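Local coordinates for C381 turret protein (Sulfolobus turreted icosahedral virus, PDB 4IND) that forms the turrets that project from the virus capsid, assembling from five copies of a chain that holds three jelly-roll domains in a row, at residues K15-S23 and A139-R147; I35-I45 and A58-I69. All blocks are in the same frame, centred on the assembly; numbering follows the deposited sequence.

Interaction 1: K15-S23 and A139-R147; sequences KVKYYYKLS and AILEFSLER. With 2HP (dihydrogenphosphate ion), chain U.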
loop_
_atom_site.group_PDB
_atom_site.type_symbol
_atom_site.label_atom_id
_atom_site.label_comp_id
_atom_site.label_asym_id
_atom_site.label_seq_id
_atom_site.Cartn_x
_atom_site.Cartn_y
_atom_site.Cartn_z
ATOM N N LYS A 15 22.949 10.282 24.081
ATOM C CA LYS A 15 21.891 9.742 23.239
ATOM C C LYS A 15 22.448 8.657 22.295
ATOM O O LYS A 15 23.559 8.789 21.754
ATOM C CB LYS A 15 21.252 10.896 22.462
ATOM C CG LYS A 15 20.058 10.539 21.620
ATOM C CD LYS A 15 19.353 11.795 21.088
ATOM C CE LYS A 15 19.007 12.767 22.219
ATOM N NZ LYS A 15 17.925 13.764 21.853
ATOM N N VAL A 16 21.689 7.580 22.086
ATOM C CA VAL A 16 22.157 6.489 21.203
ATOM C C VAL A 16 21.924 6.920 19.764
ATOM O O VAL A 16 20.985 7.655 19.493
ATOM C CB VAL A 16 21.426 5.140 21.494
ATOM C CG1 VAL A 16 21.711 4.100 20.408
ATOM C CG2 VAL A 16 21.847 4.606 22.849
ATOM N N LYS A 17 22.790 6.485 18.856
ATOM C CA LYS A 17 22.666 6.769 17.438
ATOM C C LYS A 17 22.286 5.464 16.748
ATOM O O LYS A 17 22.548 4.393 17.290
ATOM C CB LYS A 17 24.019 7.219 16.871
ATOM C CG LYS A 17 24.639 8.450 17.521
ATOM C CD LYS A 17 25.925 8.829 16.766
ATOM C CE LYS A 17 26.635 10.017 17.404
ATOM N NZ LYS A 17 25.860 11.281 17.327
ATOM N N TYR A 18 21.706 5.553 15.556
ATOM C CA TYR A 18 21.382 4.343 14.777
ATOM C C TYR A 18 22.514 3.899 13.867
ATOM O O TYR A 18 22.457 2.831 13.258
ATOM C CB TYR A 18 20.091 4.529 14.000
ATOM C CG TYR A 18 18.885 4.663 14.911
ATOM C CD1 TYR A 18 18.141 3.554 15.274
ATOM C CD2 TYR A 18 18.511 5.895 15.435
ATOM C CE1 TYR A 18 17.039 3.664 16.107
ATOM C CE2 TYR A 18 17.421 6.015 16.275
ATOM C CZ TYR A 18 16.687 4.894 16.608
ATOM O OH TYR A 18 15.600 5.001 17.433
ATOM N N TYR A 19 23.545 4.719 13.772
ATOM C CA TYR A 19 24.722 4.370 13.014
ATOM C C TYR A 19 25.948 5.048 13.616
ATOM O O TYR A 19 25.901 6.241 13.938
ATOM C CB TYR A 19 24.582 4.783 11.558
ATOM C CG TYR A 19 25.872 4.499 10.821
ATOM C CD1 TYR A 19 26.175 3.212 10.392
ATOM C CD2 TYR A 19 26.790 5.504 10.565
ATOM C CE1 TYR A 19 27.364 2.937 9.716
ATOM C CE2 TYR A 19 27.982 5.239 9.898
ATOM C CZ TYR A 19 28.261 3.956 9.472
ATOM O OH TYR A 19 29.456 3.677 8.826
ATOM N N TYR A 20 27.024 4.278 13.773
ATOM C CA TYR A 20 28.295 4.773 14.276
ATOM C C TYR A 20 29.395 4.348 13.324
ATOM O O TYR A 20 29.475 3.175 12.953
ATOM C CB TYR A 20 28.645 4.144 15.629
ATOM C CG TYR A 20 27.692 4.433 16.774
ATOM C CD1 TYR A 20 27.975 5.435 17.706
ATOM C CD2 TYR A 20 26.545 3.672 16.938
ATOM C CE1 TYR A 20 27.106 5.695 18.763
ATOM C CE2 TYR A 20 25.657 3.922 17.971
ATOM C CZ TYR A 20 25.965 4.923 18.900
ATOM O OH TYR A 20 25.088 5.162 19.919
ATOM N N LYS A 21 30.244 5.281 12.920
ATOM C CA LYS A 21 31.510 4.884 12.318
ATOM C C LYS A 21 32.557 5.277 13.338
ATOM O O LYS A 21 32.760 6.458 13.593
ATOM C CB LYS A 21 31.766 5.601 10.990
ATOM C CG LYS A 21 33.001 5.003 10.295
ATOM C CD LYS A 21 33.132 5.447 8.855
ATOM C CE LYS A 21 34.295 4.708 8.170
ATOM N NZ LYS A 21 34.351 5.004 6.692
ATOM N N LEU A 22 33.217 4.294 13.928
ATOM C CA LEU A 22 33.977 4.556 15.163
ATOM C C LEU A 22 35.353 5.147 14.917
ATOM O O LEU A 22 36.072 5.524 15.857
ATOM C CB LEU A 22 34.017 3.289 16.024
ATOM C CG LEU A 22 32.609 2.867 16.446
ATOM C CD1 LEU A 22 32.642 1.522 17.148
ATOM C CD2 LEU A 22 31.969 3.929 17.355
ATOM N N SER A 23 35.697 5.290 13.641
ATOM C CA SER A 23 36.882 6.054 13.260
ATOM C C SER A 23 36.600 7.549 13.167
ATOM O O SER A 23 37.510 8.336 12.878
ATOM C CB SER A 23 37.443 5.531 11.938
ATOM O OG SER A 23 36.413 5.435 10.982
ATOM N N ALA A 139 38.923 -5.094 16.750
ATOM C CA ALA A 139 38.703 -3.686 16.457
ATOM C C ALA A 139 37.232 -3.519 16.048
ATOM O O ALA A 139 36.707 -4.328 15.276
ATOM C CB ALA A 139 39.619 -3.273 15.295
ATOM N N ILE A 140 36.576 -2.479 16.557
ATOM C CA ILE A 140 35.194 -2.202 16.185
ATOM C C ILE A 140 35.144 -1.000 15.252
ATOM O O ILE A 140 35.438 0.118 15.662
ATOM C CB ILE A 140 34.346 -1.931 17.433
ATOM C CG1 ILE A 140 34.636 -2.987 18.501
ATOM C CG2 ILE A 140 32.864 -1.889 17.088
ATOM C CD1 ILE A 140 34.120 -2.625 19.888
ATOM N N LEU A 141 34.766 -1.227 13.995
ATOM C CA LEU A 141 34.849 -0.161 12.987
ATOM C C LEU A 141 33.532 0.596 12.779
ATOM O O LEU A 141 33.539 1.824 12.601
ATOM C CB LEU A 141 35.337 -0.699 11.634
ATOM C CG LEU A 141 36.580 -1.584 11.542
ATOM C CD1 LEU A 141 37.164 -1.546 10.127
ATOM C CD2 LEU A 141 37.619 -1.204 12.549
ATOM N N GLU A 142 32.423 -0.137 12.763
ATOM C CA GLU A 142 31.103 0.470 12.531
ATOM C C GLU A 142 30.059 -0.301 13.304
ATOM O O GLU A 142 30.213 -1.480 13.542
ATOM C CB GLU A 142 30.716 0.479 11.049
ATOM C CG GLU A 142 31.611 1.293 10.126
ATOM C CD GLU A 142 31.254 1.095 8.634
ATOM O OE1 GLU A 142 32.163 0.720 7.856
ATOM O OE2 GLU A 142 30.088 1.344 8.234
ATOM N N PHE A 143 28.989 0.379 13.693
ATOM C CA PHE A 143 27.880 -0.279 14.363
ATOM C C PHE A 143 26.624 0.318 13.768
ATOM O O PHE A 143 26.441 1.539 13.812
ATOM C CB PHE A 143 27.921 -0.036 15.868
ATOM C CG PHE A 143 26.844 -0.780 16.639
ATOM C CD1 PHE A 143 27.036 -2.091 17.047
ATOM C CD2 PHE A 143 25.631 -0.152 16.927
ATOM C CE1 PHE A 143 26.043 -2.769 17.752
ATOM C CE2 PHE A 143 24.635 -0.805 17.628
ATOM C CZ PHE A 143 24.837 -2.112 18.054
ATOM N N SER A 144 25.770 -0.549 13.222
ATOM C CA SER A 144 24.582 -0.149 12.460
ATOM C C SER A 144 23.320 -0.826 12.998
ATOM O O SER A 144 23.273 -2.037 13.182
ATOM C CB SER A 144 24.759 -0.472 10.968
ATOM O OG SER A 144 23.518 -0.360 10.255
ATOM N N LEU A 145 22.291 -0.023 13.228
ATOM C CA LEU A 145 20.970 -0.499 13.648
ATOM C C LEU A 145 19.997 -0.086 12.575
ATOM O O LEU A 145 19.811 1.108 12.350
ATOM C CB LEU A 145 20.544 0.232 14.935
ATOM C CG LEU A 145 21.081 -0.210 16.282
ATOM C CD1 LEU A 145 20.984 0.924 17.328
ATOM C CD2 LEU A 145 20.272 -1.397 16.742
ATOM N N GLU A 146 19.368 -1.035 11.891
ATOM C CA GLU A 146 18.379 -0.640 10.879
ATOM C C GLU A 146 17.158 -1.534 11.002
ATOM O O GLU A 146 17.279 -2.721 11.264
ATOM C CB GLU A 146 18.971 -0.694 9.451
ATOM C CG GLU A 146 19.108 -2.103 8.885
ATOM C CD GLU A 146 19.020 -2.164 7.345
ATOM O OE1 GLU A 146 19.802 -1.464 6.652
ATOM O OE2 GLU A 146 18.179 -2.945 6.833
ATOM N N ARG A 147 15.978 -0.957 10.817
ATOM C CA ARG A 147 14.754 -1.736 10.845
ATOM C C ARG A 147 14.612 -2.483 9.512
ATOM O O ARG A 147 14.765 -1.903 8.445
ATOM C CB ARG A 147 13.552 -0.807 11.093
ATOM C CG ARG A 147 13.597 -0.153 12.496
ATOM C CD ARG A 147 12.327 0.625 12.789
ATOM N NE ARG A 147 11.173 -0.250 12.659
ATOM C CZ ARG A 147 9.916 0.154 12.741
ATOM N NH1 ARG A 147 9.650 1.434 12.962
ATOM N NH2 ARG A 147 8.929 -0.724 12.591
HETATM P P 2HP U . 10.432 -3.803 11.172
HETATM O O1 2HP U . 9.379 -4.878 11.254
HETATM O O2 2HP U . 10.336 -3.212 12.544
HETATM O O3 2HP U . 10.027 -2.783 10.061
HETATM O O4 2HP U . 11.884 -4.342 10.971
HETATM O O HOH W 1 35.563 2.416 10.614
#
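Tyr19 reaches across to Glu142 on the neighbouring strand, where its OH donates a very short hydrogen bond, OH to OE2 2.5 Å. The two strands run antiparallel at the margin of a jelly-roll sheet in the first of the three domains, with 19-21 outermost and 139-147 next to it. CG of Tyr19 stands anti to the backbone N (chi1 176°), which swings the ring along the strand to Glu142; OE2 lies at the ring edge, and the carboxylate plane is turned 77° from the ring. OE2 also accepts from Glu74 N of a second subunit, at a subunit boundary. Lys21 runs alongside Glu142, but its NZ turns to that same subunit, bonding Ala14 O and forming a salt bridge with Asp73. On the other face, Tyr20 and Phe143 lie side by side, CD2 to CD2 3.9 Å, and the Tyr20 ring is fixed at its far end by Lys17 N, which donates to OH over 2.9 Å. Backbone bonds join Tyr20 and Phe143 in both directions. A classic beta bulge places Leu141 and Glu142 together opposite Lys85, and at the bulge Leu141 O takes Leu22 N at 2.8 Å plus a water shared with Ser23 OG, which also bonds Asn13 O of the second subunit. Beyond the paired region, Arg147 holds the dihydrogenphosphate ion through NE and NH2, both directed at O2, with NH2 2.9 Å from it.

Interaction 2: I35-I45 and A58-I69; sequences IFVGSYKLKQI and APVVPLGPNASI
Six backbone hydrogen bonds tie 35-45 to 58-69, in two groups. Val37 and Ser68 bond to each other in both directions, Val37 N lying 2.8 Å from Ser68 O. Further along, Lys41 pairs with Val60 and Lys43 with Ala58, again with two bonds apiece; Lys43 N to Ala58 O, at 2.9 Å, is nearly straight, with 172° at the hydrogen. Between these groups the chains part, and Ser39 O meets the ring of Pro62 instead, 3.2 Å from CD. The pairing of 41-45 with 58-60 belongs to a beta hairpin, strands 41-49 and 52-60, whereas 36-37 is an outer strand of a separate antiparallel sheet in the same jelly-roll domain, beside 67-71. Gly38, at the parting, has a positive phi of 115° that suits glycine.

Packing follows the two groups. Phe36, its CG anti to the backbone N, turns its ring tip onto Ala67, CZ to CB 3.5 Å, while the ring edge near CD1 looks toward Ile69; the ring of Phe31 from helix 25-31 meets it as well. Tyr40 holds CG between the backbone N and the carbonyl carbon (chi1 72°), and that posture lays CG and CD1 against Pro59, CD1 3.6 Å from CB. Leu28 of the same helix touches both Tyr40 and Pro59. Lysine stems add apolar contacts on the face that carries Lys41, Lys43 and Val60: the extended chain of Lys41 runs at a slant past Pro62, CE to CB 3.5 Å, and that of Lys43 crosses Val60 at about a right angle, its CB 3.7 Å from CG2. Ile45 reaches the same methyl branch through CD1, 4.2 Å from Val60 CG2.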
loop_
_atom_site.group_PDB
_atom_site.type_symbol
_atom_site.label_atom_id
_atom_site.label_comp_id
_atom_site.label_asym_id
_atom_site.label_seq_id
_atom_site.Cartn_x
_atom_site.Cartn_y
_atom_site.Cartn_z
ATOM N N ILE A 35 26.672 3.083 25.092
ATOM C CA ILE A 35 26.400 1.657 24.901
ATOM C C ILE A 35 27.614 0.718 24.968
ATOM O O ILE A 35 27.461 -0.493 24.935
ATOM C CB ILE A 35 25.628 1.408 23.596
ATOM C CG1 ILE A 35 26.461 1.782 22.371
ATOM C CG2 ILE A 35 24.308 2.183 23.602
ATOM C CD1 ILE A 35 25.765 1.454 21.026
ATOM N N PHE A 36 28.812 1.278 25.084
ATOM C CA PHE A 36 30.015 0.451 25.150
ATOM C C PHE A 36 30.482 0.237 26.588
ATOM O O PHE A 36 30.584 1.193 27.357
ATOM C CB PHE A 36 31.139 1.045 24.275
ATOM C CG PHE A 36 32.385 0.190 24.221
ATOM C CD1 PHE A 36 32.444 -0.925 23.396
ATOM C CD2 PHE A 36 33.496 0.520 24.980
ATOM C CE1 PHE A 36 33.587 -1.708 23.337
ATOM C CE2 PHE A 36 34.652 -0.250 24.939
ATOM C CZ PHE A 36 34.705 -1.366 24.108
ATOM N N VAL A 37 30.761 -1.018 26.940
ATOM C CA VAL A 37 31.184 -1.391 28.279
ATOM C C VAL A 37 32.606 -1.907 28.176
ATOM O O VAL A 37 32.884 -2.821 27.402
ATOM C CB VAL A 37 30.268 -2.494 28.875
ATOM C CG1 VAL A 37 30.672 -2.828 30.313
ATOM C CG2 VAL A 37 28.798 -2.077 28.787
ATOM N N GLY A 38 33.506 -1.321 28.963
ATOM C CA GLY A 38 34.897 -1.751 28.993
ATOM C C GLY A 38 35.839 -0.672 28.487
ATOM O O GLY A 38 35.438 0.450 28.248
ATOM N N SER A 39 37.104 -1.038 28.328
ATOM C CA SER A 39 38.124 -0.127 27.834
ATOM C C SER A 39 38.376 -0.355 26.349
ATOM O O SER A 39 37.946 -1.357 25.778
ATOM C CB SER A 39 39.423 -0.323 28.619
ATOM O OG SER A 39 39.257 0.034 29.979
ATOM N N TYR A 40 39.079 0.582 25.718
ATOM C CA TYR A 40 39.494 0.386 24.342
ATOM C C TYR A 40 40.827 1.056 24.138
ATOM O O TYR A 40 41.234 1.893 24.937
ATOM C CB TYR A 40 38.463 0.921 23.368
ATOM C CG TYR A 40 38.394 2.422 23.314
ATOM C CD1 TYR A 40 39.220 3.143 22.458
ATOM C CD2 TYR A 40 37.492 3.118 24.106
ATOM C CE1 TYR A 40 39.145 4.525 22.398
ATOM C CE2 TYR A 40 37.412 4.492 24.058
ATOM C CZ TYR A 40 38.232 5.188 23.194
ATOM O OH TYR A 40 38.166 6.561 23.128
ATOM N N LYS A 41 41.536 0.650 23.095
ATOM C CA LYS A 41 42.786 1.297 22.697
ATOM C C LYS A 41 42.596 1.688 21.248
ATOM O O LYS A 41 42.152 0.879 20.428
ATOM C CB LYS A 41 43.978 0.334 22.757
ATOM C CG LYS A 41 44.268 -0.306 24.087
ATOM C CD LYS A 41 45.384 -1.360 23.913
ATOM C CE LYS A 41 45.824 -1.947 25.247
ATOM N NZ LYS A 41 46.677 -3.157 25.048
ATOM N N LEU A 42 42.937 2.922 20.908
ATOM C CA LEU A 42 42.725 3.369 19.535
ATOM C C LEU A 42 43.925 2.910 18.729
ATOM O O LEU A 42 45.061 3.177 19.080
ATOM C CB LEU A 42 42.573 4.878 19.482
ATOM C CG LEU A 42 41.917 5.455 18.233
ATOM C CD1 LEU A 42 40.446 5.046 18.132
ATOM C CD2 LEU A 42 42.057 6.978 18.264
ATOM N N LYS A 43 43.681 2.170 17.657
ATOM C CA LYS A 43 44.790 1.632 16.873
ATOM C C LYS A 43 44.605 1.823 15.393
ATOM O O LYS A 43 43.491 1.901 14.881
ATOM C CB LYS A 43 44.998 0.139 17.149
ATOM C CG LYS A 43 45.562 -0.172 18.515
ATOM C CD LYS A 43 45.963 -1.634 18.628
ATOM C CE LYS A 43 46.581 -1.929 19.991
ATOM N NZ LYS A 43 46.517 -3.383 20.335
ATOM N N GLN A 44 45.719 1.871 14.685
ATOM C CA GLN A 44 45.618 1.948 13.247
ATOM C C GLN A 44 45.383 0.545 12.684
ATOM O O GLN A 44 46.181 -0.371 12.911
ATOM C CB GLN A 44 46.869 2.584 12.647
ATOM C CG GLN A 44 46.707 2.861 11.162
ATOM C CD GLN A 44 47.672 3.899 10.645
ATOM O OE1 GLN A 44 47.441 5.109 10.765
ATOM N NE2 GLN A 44 48.762 3.432 10.051
ATOM N N ILE A 45 44.289 0.393 11.954
ATOM C CA ILE A 45 43.822 -0.893 11.448
ATOM C C ILE A 45 43.917 -0.878 9.915
ATOM O O ILE A 45 43.484 0.071 9.267
ATOM C CB ILE A 45 42.328 -1.110 11.847
ATOM C CG1 ILE A 45 42.193 -1.283 13.364
ATOM C CG2 ILE A 45 41.696 -2.264 11.079
ATOM C CD1 ILE A 45 43.124 -2.302 13.956
ATOM N N ALA A 58 40.726 2.892 14.789
ATOM C CA ALA A 58 39.503 2.353 15.381
ATOM C C ALA A 58 39.779 1.825 16.779
ATOM O O ALA A 58 40.921 1.487 17.094
ATOM C CB ALA A 58 38.926 1.251 14.485
ATOM N N PRO A 59 38.739 1.752 17.623
ATOM C CA PRO A 59 38.908 1.223 18.983
ATOM C C PRO A 59 39.110 -0.304 18.954
ATOM O O PRO A 59 38.410 -1.016 18.221
ATOM C CB PRO A 59 37.574 1.605 19.662
ATOM C CG PRO A 59 36.588 1.585 18.495
ATOM C CD PRO A 59 37.372 2.247 17.390
ATOM N N VAL A 60 40.094 -0.792 19.694
ATOM C CA VAL A 60 40.330 -2.228 19.811
ATOM C C VAL A 60 40.139 -2.656 21.262
ATOM O O VAL A 60 40.621 -1.983 22.167
ATOM C CB VAL A 60 41.781 -2.576 19.396
ATOM C CG1 VAL A 60 42.012 -4.093 19.466
ATOM C CG2 VAL A 60 42.074 -2.049 17.993
ATOM N N VAL A 61 39.461 -3.779 21.478
ATOM C CA VAL A 61 39.314 -4.322 22.823
ATOM C C VAL A 61 40.674 -4.811 23.324
ATOM O O VAL A 61 41.333 -5.635 22.684
ATOM C CB VAL A 61 38.292 -5.466 22.864
ATOM C CG1 VAL A 61 38.139 -5.977 24.310
ATOM C CG2 VAL A 61 36.952 -5.003 22.306
ATOM N N PRO A 62 41.111 -4.304 24.478
ATOM C CA PRO A 62 42.449 -4.669 24.950
ATOM C C PRO A 62 42.459 -6.014 25.655
ATOM O O PRO A 62 41.382 -6.561 25.910
ATOM C CB PRO A 62 42.780 -3.556 25.952
ATOM C CG PRO A 62 41.457 -3.079 26.435
ATOM C CD PRO A 62 40.478 -3.258 25.303
ATOM N N LEU A 63 43.653 -6.513 25.977
ATOM C CA LEU A 63 43.799 -7.739 26.752
ATOM C C LEU A 63 43.036 -7.606 28.051
ATOM O O LEU A 63 43.074 -6.555 28.689
ATOM C CB LEU A 63 45.265 -8.001 27.068
ATOM C CG LEU A 63 46.125 -8.365 25.867
ATOM C CD1 LEU A 63 47.584 -8.452 26.286
ATOM C CD2 LEU A 63 45.641 -9.679 25.286
ATOM N N GLY A 64 42.355 -8.674 28.451
ATOM C CA GLY A 64 41.554 -8.644 29.661
ATOM C C GLY A 64 40.163 -9.176 29.393
ATOM O O GLY A 64 39.976 -9.984 28.484
ATOM N N PRO A 65 39.179 -8.734 30.190
ATOM C CA PRO A 65 37.811 -9.230 30.042
ATOM C C PRO A 65 37.232 -8.788 28.718
ATOM O O PRO A 65 37.696 -7.793 28.146
ATOM C CB PRO A 65 37.068 -8.549 31.198
ATOM C CG PRO A 65 37.899 -7.326 31.508
ATOM C CD PRO A 65 39.306 -7.762 31.293
ATOM N N ASN A 66 36.235 -9.511 28.231
ATOM C CA ASN A 66 35.532 -9.077 27.047
ATOM C C ASN A 66 34.922 -7.703 27.283
ATOM O O ASN A 66 34.576 -7.349 28.408
ATOM C CB ASN A 66 34.420 -10.061 26.682
ATOM C CG ASN A 66 34.940 -11.445 26.324
ATOM O OD1 ASN A 66 36.138 -11.639 26.053
ATOM N ND2 ASN A 66 34.039 -12.417 26.330
ATOM N N ALA A 67 34.807 -6.922 26.222
ATOM C CA ALA A 67 33.976 -5.717 26.255
ATOM C C ALA A 67 32.542 -6.133 25.925
ATOM O O ALA A 67 32.298 -7.274 25.521
ATOM C CB ALA A 67 34.481 -4.700 25.256
ATOM N N SER A 68 31.593 -5.213 26.095
ATOM C CA SER A 68 30.208 -5.482 25.764
ATOM C C SER A 68 29.583 -4.282 25.091
ATOM O O SER A 68 29.973 -3.146 25.339
ATOM C CB SER A 68 29.397 -5.796 27.025
ATOM O OG SER A 68 29.961 -6.860 27.753
ATOM N N ILE A 69 28.604 -4.539 24.239
ATOM C CA ILE A 69 27.711 -3.489 23.802
ATOM C C ILE A 69 26.364 -3.804 24.437
ATOM O O ILE A 69 25.892 -4.932 24.383
ATOM C CB ILE A 69 27.598 -3.454 22.282
ATOM C CG1 ILE A 69 28.946 -3.039 21.679
ATOM C CG2 ILE A 69 26.504 -2.450 21.850
ATOM C CD1 ILE A 69 29.035 -3.225 20.177
#

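How the interactions relate
Along the chain, interaction 2 is nested inside the long loop that interaction 1 closes: 15-23 comes first, 35-45 and 58-69 follow, and 139-147 returns last. All four segments belong to the first galactose-binding-like domain, and the two contact centres are 14 Å apart. They touch directly at strand 138-147, where Ile140 N probably donates to Pro59 O and Leu141 packs on Ala58; Ile140 also meets Phe36, and Val16 meets Ile35. Helix 25-31, between the first two segments, contributes Phe31, whose ring meets both Tyr20 and Phe36. The sheet edge, the hairpin and the small sheet are thus joined through buried side chains, consistent with a common core for this domain.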